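Local coordinates for glycosylation Associate Protein 3 (Streptococcus agalactiae serotype V, PDB 6OYC), which probably works in the accessory Sec system, as part of the Gap123 complex linked to glycosylation and secretion, at residues 72-77 and 121-126; 236-241 and 249-254. All coordinates share one frame; numbering follows the deposited sequence.

Contact 1: 72-77 and 121-126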
ATOM      1  N   LEU C  72      -6.409 -14.406   6.003  1.00 34.07           N
ATOM      2  CA  LEU C  72      -6.931 -13.071   6.264  1.00 33.92           C
ATOM      3  C   LEU C  72      -6.239 -12.519   7.493  1.00 34.72           C
ATOM      4  O   LEU C  72      -6.219 -13.172   8.543  1.00 32.96           O
ATOM      5  CB  LEU C  72      -8.437 -13.086   6.475  1.00 31.86           C
ATOM      6  CG  LEU C  72      -9.110 -11.725   6.679  1.00 35.68           C
ATOM      7  CD1 LEU C  72      -9.054 -10.911   5.385  1.00 30.01           C
ATOM      8  CD2 LEU C  72     -10.544 -11.947   7.132  1.00 29.69           C
ATOM      9  N   SER C  73      -5.670 -11.326   7.355  1.00 33.75           N
ATOM     10  CA  SER C  73      -4.898 -10.682   8.404  1.00 38.05           C
ATOM     11  C   SER C  73      -5.496  -9.321   8.709  1.00 38.52           C
ATOM     12  O   SER C  73      -5.955  -8.618   7.801  1.00 35.39           O
ATOM     13  CB  SER C  73      -3.429 -10.511   7.996  1.00 35.38           C
ATOM     14  OG  SER C  73      -2.902 -11.739   7.555  1.00 44.31           O
ATOM     15  N   LEU C  74      -5.466  -8.948   9.985  1.00 36.81           N
ATOM     16  CA  LEU C  74      -5.916  -7.641  10.440  1.00 38.12           C
ATOM     17  C   LEU C  74      -4.702  -6.808  10.826  1.00 36.47           C
ATOM     18  O   LEU C  74      -3.884  -7.236  11.643  1.00 38.01           O
ATOM     19  CB  LEU C  74      -6.873  -7.775  11.622  1.00 41.55           C
ATOM     20  CG  LEU C  74      -7.231  -6.497  12.387  1.00 38.80           C
ATOM     21  CD1 LEU C  74      -8.183  -5.595  11.605  1.00 37.40           C
ATOM     22  CD2 LEU C  74      -7.841  -6.868  13.718  1.00 38.03           C
ATOM     23  N   ASN C  75      -4.579  -5.639  10.229  1.00 38.64           N
ATOM     24  CA  ASN C  75      -3.573  -4.661  10.616  1.00 39.51           C
ATOM     25  C   ASN C  75      -4.311  -3.490  11.253  1.00 37.60           C
ATOM     26  O   ASN C  75      -4.917  -2.680  10.546  1.00 39.19           O
ATOM     27  CB  ASN C  75      -2.739  -4.219   9.416  1.00 42.16           C
ATOM     28  CG  ASN C  75      -1.452  -3.542   9.831  1.00 50.55           C
ATOM     29  OD1 ASN C  75      -1.437  -2.761  10.789  1.00 51.30           O
ATOM     30  ND2 ASN C  75      -0.358  -3.851   9.132  1.00 49.31           N
ATOM     31  N   ALA C  76      -4.252  -3.413  12.587  1.00 38.13           N
ATOM     32  CA  ALA C  76      -4.890  -2.372  13.382  1.00 39.52           C
ATOM     33  C   ALA C  76      -4.074  -2.145  14.653  1.00 43.48           C
ATOM     34  O   ALA C  76      -3.222  -2.954  15.018  1.00 42.26           O
ATOM     35  CB  ALA C  76      -6.339  -2.736  13.740  1.00 37.01           C
ATOM     36  N   GLU C  77      -4.348  -1.029  15.335  1.00 42.17           N
ATOM     37  CA  GLU C  77      -3.681  -0.671  16.583  1.00 43.24           C
ATOM     38  C   GLU C  77      -4.740  -0.441  17.644  1.00 41.81           C
ATOM     39  O   GLU C  77      -5.603   0.424  17.464  1.00 42.58           O
ATOM     40  CB  GLU C  77      -2.831   0.600  16.419  1.00 44.51           C
ATOM     41  CG  GLU C  77      -1.523   0.422  15.680  1.00 46.70           C
ATOM     42  CD  GLU C  77      -0.954   1.732  15.168  1.00 57.16           C
ATOM     43  OE1 GLU C  77      -0.672   1.822  13.956  1.00 61.71           O
ATOM     44  OE2 GLU C  77      -0.781   2.675  15.968  1.00 63.11           O
ATOM     45  N   ILE C 121     -16.905  -9.344   4.271  1.00 32.64           N
ATOM     46  CA  ILE C 121     -16.042  -9.266   5.444  1.00 30.76           C
ATOM     47  C   ILE C 121     -16.457  -8.036   6.228  1.00 31.93           C
ATOM     48  O   ILE C 121     -16.606  -6.958   5.649  1.00 31.79           O
ATOM     49  CB  ILE C 121     -14.550  -9.207   5.066  1.00 27.98           C
ATOM     50  CG1 ILE C 121     -14.158 -10.453   4.262  1.00 30.07           C
ATOM     51  CG2 ILE C 121     -13.723  -9.099   6.303  1.00 28.26           C
ATOM     52  CD1 ILE C 121     -12.749 -10.404   3.656  1.00 28.87           C
ATOM     53  N   SER C 122     -16.660  -8.200   7.535  1.00 33.74           N
ATOM     54  CA  SER C 122     -17.160  -7.135   8.392  1.00 32.19           C
ATOM     55  C   SER C 122     -16.211  -6.891   9.552  1.00 36.10           C
ATOM     56  O   SER C 122     -15.784  -7.835  10.226  1.00 33.83           O
ATOM     57  CB  SER C 122     -18.550  -7.466   8.933  1.00 32.39           C
ATOM     58  OG  SER C 122     -19.508  -7.406   7.907  1.00 32.79           O
ATOM     59  N   LEU C 123     -15.880  -5.623   9.769  1.00 38.72           N
ATOM     60  CA  LEU C 123     -15.213  -5.183  10.984  1.00 40.08           C
ATOM     61  C   LEU C 123     -16.265  -5.024  12.070  1.00 43.28           C
ATOM     62  O   LEU C 123     -17.273  -4.335  11.868  1.00 42.88           O
ATOM     63  CB  LEU C 123     -14.512  -3.852  10.736  1.00 39.02           C
ATOM     64  CG  LEU C 123     -13.216  -3.457  11.423  1.00 46.17           C
ATOM     65  CD1 LEU C 123     -12.115  -4.452  11.069  1.00 42.02           C
ATOM     66  CD2 LEU C 123     -12.827  -2.028  10.982  1.00 40.76           C
ATOM     67  N   ILE C 124     -16.055  -5.667  13.213  1.00 44.86           N
ATOM     68  CA  ILE C 124     -17.041  -5.645  14.287  1.00 49.19           C
ATOM     69  C   ILE C 124     -16.394  -5.135  15.569  1.00 50.83           C
ATOM     70  O   ILE C 124     -15.362  -5.658  16.006  1.00 53.31           O
ATOM     71  CB  ILE C 124     -17.682  -7.024  14.491  1.00 51.40           C
ATOM     72  CG1 ILE C 124     -18.327  -7.479  13.183  1.00 48.49           C
ATOM     73  CG2 ILE C 124     -18.718  -6.954  15.590  1.00 54.31           C
ATOM     74  CD1 ILE C 124     -19.027  -8.798  13.269  1.00 43.56           C
ATOM     75  N   ASN C 125     -17.006  -4.105  16.159  1.00 58.34           N
ATOM     76  CA  ASN C 125     -16.562  -3.522  17.420  1.00 63.74           C
ATOM     77  C   ASN C 125     -17.242  -4.253  18.571  1.00 64.82           C
ATOM     78  O   ASN C 125     -18.476  -4.337  18.614  1.00 60.85           O
ATOM     79  CB  ASN C 125     -16.894  -2.027  17.474  1.00 60.76           C
ATOM     80  CG  ASN C 125     -16.341  -1.343  18.723  1.00 63.42           C
ATOM     81  OD1 ASN C 125     -15.272  -1.700  19.213  1.00 67.66           O
ATOM     82  ND2 ASN C 125     -17.067  -0.356  19.234  1.00 63.85           N
ATOM     83  N   ALA C 126     -16.437  -4.771  19.501  1.00 63.30           N
ATOM     84  CA  ALA C 126     -16.956  -5.469  20.672  1.00 70.11           C
ATOM     85  C   ALA C 126     -16.607  -4.728  21.964  1.00 69.77           C
ATOM     86  O   ALA C 126     -15.856  -5.246  22.799  1.00 68.83           O
ATOM     87  CB  ALA C 126     -16.413  -6.901  20.710  1.00 64.85           C
TER
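L72 and I121 meet tip to tip, each sending a single methyl group across the gap between two beta-sheets, with CD1 of L72 4.1 Å from CD1 of I121. Two residues further along both strands L74 and L123 repeat the spacing, CD1 of L74 to CD1 of L123 again 4.1 Å, but these side chains cross at about a right angle. L72 has its CG anti to the backbone N (chi1 -177°), beside its carbonyl carbon, and from there CD1 makes the contact with I121. The backbones stay well apart, as expected of stacked sheets: 9.9 Å between the CA atoms of L72 and I121, and 9.6 Å between those of L74 and L123.

The firm part of the contact is therefore four aliphatic side chains, of which L74 alone is partly exposed. Beyond it the strands diverge, reaching 12.4 Å between CA of A76 and CA of N125, and strand 69-78 reaches exposed E77, whose OE1 is bonded to H134. The alternate residues serve other surfaces: the hydroxyl of S122 bonds to N42 and T45.

This is face-to-face sheet packing in the accessory Sec family region, joining strand 69-78 of one antiparallel sheet to strand 118-125 of the other. V86 of strand 84-91 touches both L72 and I121, L136 of strand 130-140 touches L74 and I121, and W46 of strand 41-47 lies against I121.

Contact 2: 236-241 and 249-254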
ATOM      1  N   ALA C 236       8.534   9.046  -4.040  1.00 36.80           N
ATOM      2  CA  ALA C 236       9.723   9.215  -3.216  1.00 38.92           C
ATOM      3  C   ALA C 236      10.947   9.575  -4.057  1.00 41.55           C
ATOM      4  O   ALA C 236      11.706  10.484  -3.697  1.00 41.41           O
ATOM      5  CB  ALA C 236       9.982   7.946  -2.406  1.00 38.16           C
ATOM      6  N   ALA C 237      11.152   8.876  -5.180  1.00 39.08           N
ATOM      7  CA  ALA C 237      12.302   9.168  -6.034  1.00 37.77           C
ATOM      8  C   ALA C 237      12.306  10.623  -6.487  1.00 41.20           C
ATOM      9  O   ALA C 237      13.364  11.259  -6.533  1.00 41.42           O
ATOM     10  CB  ALA C 237      12.320   8.234  -7.245  1.00 35.26           C
ATOM     11  N   LEU C 238      11.138  11.174  -6.823  1.00 39.86           N
ATOM     12  CA  LEU C 238      11.079  12.585  -7.189  1.00 41.16           C
ATOM     13  C   LEU C 238      11.520  13.459  -6.026  1.00 44.10           C
ATOM     14  O   LEU C 238      12.196  14.476  -6.221  1.00 43.52           O
ATOM     15  CB  LEU C 238       9.662  12.969  -7.622  1.00 39.29           C
ATOM     16  CG  LEU C 238       9.114  12.412  -8.936  1.00 40.80           C
ATOM     17  CD1 LEU C 238       7.618  12.666  -8.989  1.00 35.83           C
ATOM     18  CD2 LEU C 238       9.814  13.030 -10.141  1.00 35.00           C
ATOM     19  N   TYR C 239      11.138  13.073  -4.806  1.00 42.45           N
ATOM     20  CA  TYR C 239      11.446  13.871  -3.626  1.00 43.21           C
ATOM     21  C   TYR C 239      12.939  13.835  -3.318  1.00 43.63           C
ATOM     22  O   TYR C 239      13.559  14.871  -3.046  1.00 41.92           O
ATOM     23  CB  TYR C 239      10.636  13.358  -2.436  1.00 39.11           C
ATOM     24  CG  TYR C 239      11.110  13.889  -1.108  1.00 42.24           C
ATOM     25  CD1 TYR C 239      10.603  15.080  -0.590  1.00 44.55           C
ATOM     26  CD2 TYR C 239      12.064  13.204  -0.370  1.00 40.94           C
ATOM     27  CE1 TYR C 239      11.034  15.569   0.635  1.00 47.34           C
ATOM     28  CE2 TYR C 239      12.506  13.687   0.845  1.00 44.61           C
ATOM     29  CZ  TYR C 239      11.989  14.870   1.346  1.00 49.99           C
ATOM     30  OH  TYR C 239      12.431  15.340   2.566  1.00 51.97           O
ATOM     31  N   TYR C 240      13.526  12.641  -3.336  1.00 40.46           N
ATOM     32  CA  TYR C 240      14.960  12.533  -3.115  1.00 44.15           C
ATOM     33  C   TYR C 240      15.740  13.344  -4.155  1.00 46.51           C
ATOM     34  O   TYR C 240      16.712  14.029  -3.810  1.00 45.47           O
ATOM     35  CB  TYR C 240      15.370  11.055  -3.111  1.00 39.00           C
ATOM     36  CG  TYR C 240      14.781  10.293  -1.930  1.00 39.90           C
ATOM     37  CD1 TYR C 240      14.795  10.843  -0.656  1.00 41.90           C
ATOM     38  CD2 TYR C 240      14.191   9.043  -2.091  1.00 37.31           C
ATOM     39  CE1 TYR C 240      14.258  10.171   0.425  1.00 44.54           C
ATOM     40  CE2 TYR C 240      13.655   8.358  -1.005  1.00 38.15           C
ATOM     41  CZ  TYR C 240      13.685   8.931   0.248  1.00 39.57           C
ATOM     42  OH  TYR C 240      13.154   8.289   1.344  1.00 39.41           O
ATOM     43  N   ALA C 241      15.299  13.321  -5.422  1.00 40.39           N
ATOM     44  CA  ALA C 241      16.011  14.056  -6.461  1.00 43.43           C
ATOM     45  C   ALA C 241      15.934  15.561  -6.240  1.00 46.45           C
ATOM     46  O   ALA C 241      16.868  16.283  -6.600  1.00 47.27           O
ATOM     47  CB  ALA C 241      15.474  13.703  -7.846  1.00 39.32           C
ATOM     48  N   ALA C 249      17.241  10.290 -10.494  1.00 43.58           N
ATOM     49  CA  ALA C 249      16.052   9.489 -10.275  1.00 43.24           C
ATOM     50  C   ALA C 249      15.648   8.833 -11.584  1.00 41.73           C
ATOM     51  O   ALA C 249      15.653   9.476 -12.638  1.00 41.85           O
ATOM     52  CB  ALA C 249      14.901  10.347  -9.740  1.00 39.76           C
ATOM     53  N   TYR C 250      15.297   7.553 -11.516  1.00 41.52           N
ATOM     54  CA  TYR C 250      14.710   6.840 -12.648  1.00 37.59           C
ATOM     55  C   TYR C 250      13.327   6.358 -12.231  1.00 40.98           C
ATOM     56  O   TYR C 250      13.200   5.540 -11.311  1.00 40.60           O
ATOM     57  CB  TYR C 250      15.613   5.692 -13.098  1.00 41.18           C
ATOM     58  CG  TYR C 250      16.932   6.212 -13.646  1.00 48.40           C
ATOM     59  CD1 TYR C 250      18.005   6.470 -12.796  1.00 46.34           C
ATOM     60  CD2 TYR C 250      17.088   6.484 -15.003  1.00 47.06           C
ATOM     61  CE1 TYR C 250      19.198   6.959 -13.284  1.00 48.29           C
ATOM     62  CE2 TYR C 250      18.276   6.981 -15.497  1.00 49.70           C
ATOM     63  CZ  TYR C 250      19.323   7.213 -14.632  1.00 50.28           C
ATOM     64  OH  TYR C 250      20.507   7.695 -15.118  1.00 60.04           O
ATOM     65  N   ILE C 251      12.295   6.894 -12.886  1.00 38.62           N
ATOM     66  CA  ILE C 251      10.905   6.549 -12.615  1.00 39.63           C
ATOM     67  C   ILE C 251      10.238   6.118 -13.914  1.00 39.32           C
ATOM     68  O   ILE C 251      10.611   6.570 -15.001  1.00 39.82           O
ATOM     69  CB  ILE C 251      10.130   7.726 -11.984  1.00 39.72           C
ATOM     70  CG1 ILE C 251      10.010   8.889 -12.980  1.00 37.27           C
ATOM     71  CG2 ILE C 251      10.781   8.159 -10.690  1.00 38.87           C
ATOM     72  CD1 ILE C 251       9.016   9.925 -12.564  1.00 34.20           C
ATOM     73  N   ASN C 252       9.238   5.242 -13.799  1.00 37.90           N
ATOM     74  CA  ASN C 252       8.490   4.775 -14.960  1.00 36.65           C
ATOM     75  C   ASN C 252       7.116   5.434 -15.107  1.00 35.81           C
ATOM     76  O   ASN C 252       6.280   4.927 -15.864  1.00 32.04           O
ATOM     77  CB  ASN C 252       8.345   3.249 -14.922  1.00 36.46           C
ATOM     78  CG  ASN C 252       7.511   2.769 -13.755  1.00 37.43           C
ATOM     79  OD1 ASN C 252       7.007   3.567 -12.963  1.00 36.68           O
ATOM     80  ND2 ASN C 252       7.350   1.451 -13.646  1.00 34.52           N
ATOM     81  N   ASP C 253       6.854   6.528 -14.381  1.00 35.51           N
ATOM     82  CA  ASP C 253       5.660   7.348 -14.578  1.00 35.09           C
ATOM     83  C   ASP C 253       4.364   6.623 -14.191  1.00 36.51           C
ATOM     84  O   ASP C 253       3.294   6.933 -14.712  1.00 33.82           O
ATOM     85  CB  ASP C 253       5.570   7.858 -16.024  1.00 36.03           C
ATOM     86  CG  ASP C 253       6.782   8.706 -16.433  1.00 40.08           C
ATOM     87  OD1 ASP C 253       7.245   9.534 -15.624  1.00 42.78           O
ATOM     88  OD2 ASP C 253       7.275   8.546 -17.567  1.00 42.05           O
ATOM     89  N   CYS C 254       4.427   5.654 -13.288  1.00 34.62           N
ATOM     90  CA  CYS C 254       3.225   5.037 -12.740  1.00 35.13           C
ATOM     91  C   CYS C 254       2.857   5.760 -11.450  1.00 38.08           C
ATOM     92  O   CYS C 254       3.609   5.706 -10.464  1.00 36.56           O
ATOM     93  CB  CYS C 254       3.441   3.548 -12.483  1.00 33.52           C
ATOM     94  SG  CYS C 254       3.607   2.606 -13.997  1.00 40.44           S
TER
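I251 reaches from its strand to the helix with two separate branches, and their directions organise the contact. Its CG2 methyl lies against the short side chain of A237, CG2 of I251 being 3.8 Å from CB of A237. The longer branch serves the next helical residue: CD1 of I251 comes to 4.0 Å from CD2 of L238, and the two side chains cross at about a right angle. The split follows from the first torsion of I251 (chi1 66°), which sets CG1 between the backbone N and the carbonyl carbon and turns CG2 anti to that carbonyl.

A249, two residues earlier on the same face of the strand, fits between successive turns of the helix. Its CB is 3.9 Å from CB of A241 and 3.7 Å from the carbonyl O of A237, a packing contact only; that oxygen's hydrogen bond comes from A241 N within the helix. Small side chains on both sides let the backbones come close, with CA of A237 only 5.7 Å from CA of A249. The helix axis passes 8.1 Å from the strand axis and runs nearly antiparallel to it, at 160°. Every residue that touches is buried, and the side-chain contacts are all apolar.

Past the strand the chain turns, and N252 OD1 takes a weak bond from C254 N while also accepting one from N234 ND2. The whole is the return half of a beta-alpha-beta unit: helix 231-243 lies over strand 248-251, with V226 of strand 223-227 touching A237, and V289 of strand 289-291 touching L238 and A241. Y250 points away from the helix, beside N225, I227 and K290, and helix 270-281 meets L238 through V279.

Both segments of contact 1 precede those of contact 2. The two centres lie about 34 Å apart, with the middle of the chain between them, and their nearest atoms are about 19 Å apart. They share no helix, strand or sheet: residues 72-77 and 121-126 join two antiparallel sheets in the earlier, mainly beta part, whereas 236-241 and 249-254 pack a helix on the parallel sheet of the later alpha/beta part. The protein thus combines two differently built regions, each with its own apolar core. The accessory Sec family, whose range takes in contact 1, is placed in a galactose-binding-domain-like clan, consistent with a lectin-like role, although neither contact shows a sugar site.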